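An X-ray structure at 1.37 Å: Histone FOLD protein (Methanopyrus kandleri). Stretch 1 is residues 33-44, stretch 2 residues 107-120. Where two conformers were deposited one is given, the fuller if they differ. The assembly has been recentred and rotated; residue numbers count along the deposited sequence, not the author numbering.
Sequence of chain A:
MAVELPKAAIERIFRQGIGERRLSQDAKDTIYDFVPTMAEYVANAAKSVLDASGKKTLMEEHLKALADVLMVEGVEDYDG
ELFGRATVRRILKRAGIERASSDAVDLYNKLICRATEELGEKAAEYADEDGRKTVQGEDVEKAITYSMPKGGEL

Stretch 1 33-44: DFVPTMAEYVAN
Stretch 2 107-120: LYNKLICRATEELG

Residues 33-44 and 107-120 are segments of two longer helices of the histone fold protein, packed with their N-to-C directions 141° apart, closer to antiparallel than to parallel, and their axes 10.2 Å apart at closest approach. Backbone torsions are helical throughout, with phi from -76° to -57° and psi from -52° to -35°. The i to i-4 hydrogen bonds run from Met 38 N to Phe 34 O (2.8 Å) through Asn 44 N to Glu 40 O (2.8 Å), and from Leu 111 N to Leu 107 O (2.8 Å) through Gly 120 N to Thr 116 O (3.0 Å). The first helix kinks at Pro 36, whose ring nitrogen has no hydrogen to give to the preceding turn.

The register descends in opposed order: CA of Val 35 lies 7.0 Å from CA of Thr 116, CA of Ala 39 6.0 Å from CA of Ile 112, and CA of Ala 43 7.8 Å from CA of Tyr 108. The small Ala 39 side chain accompanies the tightest of these approaches; its CB is 3.9 Å from Ile 112 CD1.

The contact buries 446 Å², both sides summed, and includes a run of apolar side-chain pairs. Val 42 (chi1 t) points toward the second helix and sets CG1 3.6 Å from Tyr 108 CE1, at the ring edge, and 3.7 Å from Leu 111 CD2; Leu 111 is t, p. Val 42 CB also lies 4.1 Å from Ile 112 CG2, with Ile 112 in p, t. Met 38, modelled as selenomethionine, leaves its backbone sideways, but its t, m, m chain brings the end across: SE is 4.1 Å from Ile 112 CG2, and CE 4.1 Å from Ala 115 CB. Farther along, Phe 34 (chi1 t, chi2 78°) places CD2 3.9 Å from CD2 of Leu 119 (t, p).

One hydrogen bond joins the helices. Tyr 108 (chi1 t, chi2 72°) starts sideways and reaches over, so that its OH donates to Ala 39 O at 2.7 Å. Ala 39 O also accepts the backbone bond from Ala 43 N at 2.9 Å, so the phenol adds to the helical bond without replacing it.

Thr 116 (chi1 m) turns its hydroxyl back into its own helix, OG1 donating to Ile 112 O at 2.8 Å. With its hydrogen so engaged, Thr 116 OG1 meets methyl groups across the interface, 3.7 Å from Val 35 CG1 (chi1 t) and 3.5 Å from Met 38 CE. Beyond the contact, Arg 114 NH1 forms a salt bridge with Glu 117 OE1 at 2.7 Å.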

# COMPACT_ATOMS: atom_id res chain seq x y z
N ASP A 33 6.28 -18.13 -2.74
CA ASP A 33 5.49 -17.59 -3.83
C ASP A 33 5.44 -16.06 -3.67
O ASP A 33 5.58 -15.28 -4.61
CB ASP A 33 4.06 -18.17 -3.88
CG ASP A 33 3.95 -19.53 -4.58
OD1 ASP A 33 4.92 -19.94 -5.25
OD2 ASP A 33 2.91 -20.23 -4.37
N PHE A 34 5.21 -15.57 -2.44
CA PHE A 34 4.93 -14.18 -2.24
C PHE A 34 6.13 -13.22 -2.33
O PHE A 34 6.03 -12.18 -2.97
CB PHE A 34 4.24 -14.01 -0.87
CG PHE A 34 4.02 -12.55 -0.57
CD1 PHE A 34 2.96 -11.90 -1.21
CD2 PHE A 34 4.81 -11.89 0.35
CE1 PHE A 34 2.76 -10.57 -0.92
CE2 PHE A 34 4.64 -10.53 0.56
CZ PHE A 34 3.59 -9.93 -0.06
N VAL A 35 7.21 -13.58 -1.67
CA VAL A 35 8.34 -12.62 -1.61
C VAL A 35 8.81 -12.22 -2.99
O VAL A 35 9.01 -11.01 -3.18
CB VAL A 35 9.46 -13.10 -0.66
CG1 VAL A 35 10.70 -12.26 -0.73
CG2 VAL A 35 8.89 -13.11 0.75
N PRO A 36 9.03 -13.08 -3.97
CA PRO A 36 9.44 -12.58 -5.28
C PRO A 36 8.40 -11.69 -5.92
O PRO A 36 8.74 -10.74 -6.62
CB PRO A 36 9.66 -13.90 -6.07
CG PRO A 36 9.94 -14.91 -5.02
CD PRO A 36 9.01 -14.57 -3.90
N THR A 37 7.12 -11.96 -5.75
CA THR A 37 6.06 -11.10 -6.29
C THR A 37 6.07 -9.74 -5.63
O THR A 37 5.95 -8.72 -6.31
CB THR A 37 4.70 -11.80 -6.05
OG1 THR A 37 4.62 -12.94 -6.90
CG2 THR A 37 3.54 -10.91 -6.40
N MSE A 38 6.28 -9.73 -4.28
CA MSE A 38 6.43 -8.47 -3.56
C MSE A 38 7.65 -7.70 -4.03
O MSE A 38 7.58 -6.50 -4.23
CB MSE A 38 6.49 -8.71 -2.06
CG MSE A 38 6.67 -7.47 -1.26
SE MSE A 38 8.39 -6.97 -0.98
CE MSE A 38 9.02 -8.27 0.06
N ALA A 39 8.76 -8.37 -4.21
CA ALA A 39 9.96 -7.69 -4.68
C ALA A 39 9.72 -7.05 -6.02
O ALA A 39 10.17 -5.92 -6.29
CB ALA A 39 11.15 -8.64 -4.71
N GLU A 40 9.02 -7.76 -6.92
CA GLU A 40 8.73 -7.22 -8.24
C GLU A 40 7.78 -6.04 -8.15
O GLU A 40 7.97 -5.04 -8.85
CB GLU A 40 8.19 -8.36 -9.12
CG GLU A 40 7.83 -7.91 -10.50
CD GLU A 40 7.73 -9.02 -11.52
OE1 GLU A 40 7.81 -10.17 -11.14
OE2 GLU A 40 7.60 -8.66 -12.68
N TYR A 41 6.78 -6.14 -7.32
CA TYR A 41 5.84 -5.08 -7.09
C TYR A 41 6.57 -3.81 -6.62
O TYR A 41 6.33 -2.71 -7.06
CB TYR A 41 4.79 -5.56 -6.07
CG TYR A 41 4.07 -4.40 -5.41
CD1 TYR A 41 3.04 -3.68 -5.97
CD2 TYR A 41 4.45 -4.03 -4.14
CE1 TYR A 41 2.46 -2.65 -5.28
CE2 TYR A 41 3.88 -2.98 -3.43
CZ TYR A 41 2.86 -2.29 -4.03
OH TYR A 41 2.28 -1.24 -3.34
N VAL A 42 7.50 -4.00 -5.66
CA VAL A 42 8.26 -2.90 -5.11
C VAL A 42 9.16 -2.31 -6.18
O VAL A 42 9.28 -1.10 -6.30
CB VAL A 42 9.05 -3.28 -3.87
CG1 VAL A 42 9.91 -2.14 -3.41
CG2 VAL A 42 8.09 -3.69 -2.75
N ALA A 43 9.75 -3.10 -7.00
CA ALA A 43 10.62 -2.59 -8.08
C ALA A 43 9.80 -1.80 -9.11
O ALA A 43 10.21 -0.71 -9.57
CB ALA A 43 11.34 -3.75 -8.70
N ASN A 44 8.60 -2.33 -9.46
CA ASN A 44 7.73 -1.58 -10.36
C ASN A 44 7.28 -0.28 -9.73
O ASN A 44 7.22 0.74 -10.41
CB ASN A 44 6.51 -2.42 -10.79
N LEU A 107 19.11 0.53 -0.76
CA LEU A 107 17.86 0.83 -0.02
C LEU A 107 16.72 -0.01 -0.54
O LEU A 107 15.89 -0.43 0.29
CB LEU A 107 17.59 2.33 0.02
CG LEU A 107 16.39 2.71 0.91
CD1 LEU A 107 16.54 2.22 2.33
CD2 LEU A 107 16.29 4.23 0.83
N TYR A 108 16.66 -0.30 -1.82
CA TYR A 108 15.66 -1.27 -2.32
C TYR A 108 15.84 -2.62 -1.65
O TYR A 108 14.87 -3.26 -1.20
CB TYR A 108 15.83 -1.36 -3.82
CG TYR A 108 14.99 -2.50 -4.38
CD1 TYR A 108 13.61 -2.42 -4.45
CD2 TYR A 108 15.57 -3.65 -4.80
CE1 TYR A 108 12.90 -3.49 -4.96
CE2 TYR A 108 14.89 -4.74 -5.30
CZ TYR A 108 13.51 -4.64 -5.37
OH TYR A 108 12.84 -5.69 -5.85
N ASN A 109 17.11 -3.08 -1.56
CA ASN A 109 17.39 -4.33 -0.89
C ASN A 109 16.95 -4.29 0.58
O ASN A 109 16.23 -5.21 1.01
CB ASN A 109 18.90 -4.59 -1.02
CG ASN A 109 19.27 -6.04 -0.99
OD1 ASN A 109 18.50 -6.95 -0.78
ND2 ASN A 109 20.58 -6.23 -1.25
N LYS A 110 17.31 -3.25 1.30
CA LYS A 110 16.83 -3.16 2.69
C LYS A 110 15.33 -3.10 2.78
O LYS A 110 14.75 -3.70 3.67
CB LYS A 110 17.43 -1.88 3.33
CG LYS A 110 18.90 -2.03 3.64
CD LYS A 110 19.38 -0.57 4.48
N LEU A 111 14.67 -2.45 1.84
CA LEU A 111 13.22 -2.39 1.87
C LEU A 111 12.63 -3.77 1.69
O LEU A 111 11.72 -4.13 2.44
CB LEU A 111 12.77 -1.43 0.77
CG LEU A 111 11.27 -1.21 0.58
CD1 LEU A 111 10.57 -0.86 1.89
CD2 LEU A 111 10.97 -0.17 -0.48
N ILE A 112 13.01 -4.52 0.68
CA ILE A 112 12.35 -5.80 0.47
C ILE A 112 12.72 -6.76 1.58
O ILE A 112 11.92 -7.61 1.96
CB ILE A 112 12.61 -6.34 -0.95
CG1 ILE A 112 14.05 -6.70 -1.26
CG2 ILE A 112 12.04 -5.40 -1.99
CD1 ILE A 112 14.24 -7.42 -2.58
N CYS A 113 13.95 -6.69 2.09
CA CYS A 113 14.32 -7.61 3.16
C CYS A 113 13.62 -7.24 4.47
O CYS A 113 13.10 -8.16 5.12
CB CYS A 113 15.83 -7.63 3.31
SG CYS A 113 16.69 -8.33 1.90
N ARG A 114 13.61 -5.95 4.78
CA ARG A 114 12.92 -5.54 5.98
C ARG A 114 11.44 -5.86 5.87
O ARG A 114 10.80 -6.29 6.82
CB ARG A 114 13.10 -4.07 6.26
CG ARG A 114 12.30 -3.52 7.41
CD ARG A 114 12.65 -4.16 8.77
NE ARG A 114 11.66 -3.76 9.71
CZ ARG A 114 11.13 -4.41 10.73
NH1 ARG A 114 11.53 -5.62 11.03
NH2 ARG A 114 10.19 -3.81 11.45
N ALA A 115 10.83 -5.69 4.68
CA ALA A 115 9.43 -6.00 4.48
C ALA A 115 9.17 -7.48 4.71
O ALA A 115 8.18 -7.87 5.33
CB ALA A 115 8.96 -5.57 3.13
N THR A 116 10.10 -8.31 4.30
CA THR A 116 9.98 -9.75 4.51
C THR A 116 10.09 -10.12 6.01
O THR A 116 9.26 -10.88 6.48
CB THR A 116 11.05 -10.47 3.68
OG1 THR A 116 10.85 -10.21 2.31
CG2 THR A 116 10.95 -11.98 3.81
N GLU A 117 11.06 -9.52 6.69
CA GLU A 117 11.20 -9.70 8.12
C GLU A 117 9.97 -9.23 8.86
O GLU A 117 9.46 -9.88 9.75
CB GLU A 117 12.44 -8.91 8.55
CG GLU A 117 12.76 -9.05 10.04
CD GLU A 117 13.96 -8.16 10.33
OE1 GLU A 117 13.83 -6.92 10.37
OE2 GLU A 117 15.00 -8.79 10.51
N GLU A 118 9.44 -8.09 8.46
CA GLU A 118 8.22 -7.55 9.05
C GLU A 118 7.01 -8.46 8.84
O GLU A 118 6.17 -8.66 9.72
CB GLU A 118 7.94 -6.18 8.51
CG GLU A 118 6.97 -5.37 9.28
CD GLU A 118 7.02 -3.98 8.62
OE1 GLU A 118 7.35 -2.97 9.26
OE2 GLU A 118 6.72 -3.97 7.41
N LEU A 119 7.01 -9.05 7.66
CA LEU A 119 5.97 -10.08 7.44
C LEU A 119 6.09 -11.24 8.40
O LEU A 119 5.07 -11.76 8.88
CB LEU A 119 6.06 -10.53 6.00
CG LEU A 119 4.88 -11.30 5.44
CD1 LEU A 119 3.66 -10.36 5.28
CD2 LEU A 119 5.29 -12.05 4.19
N GLY A 120 7.32 -11.66 8.67
CA GLY A 120 7.55 -12.73 9.62
C GLY A 120 7.08 -12.30 11.00
O GLY A 120 6.46 -13.03 11.78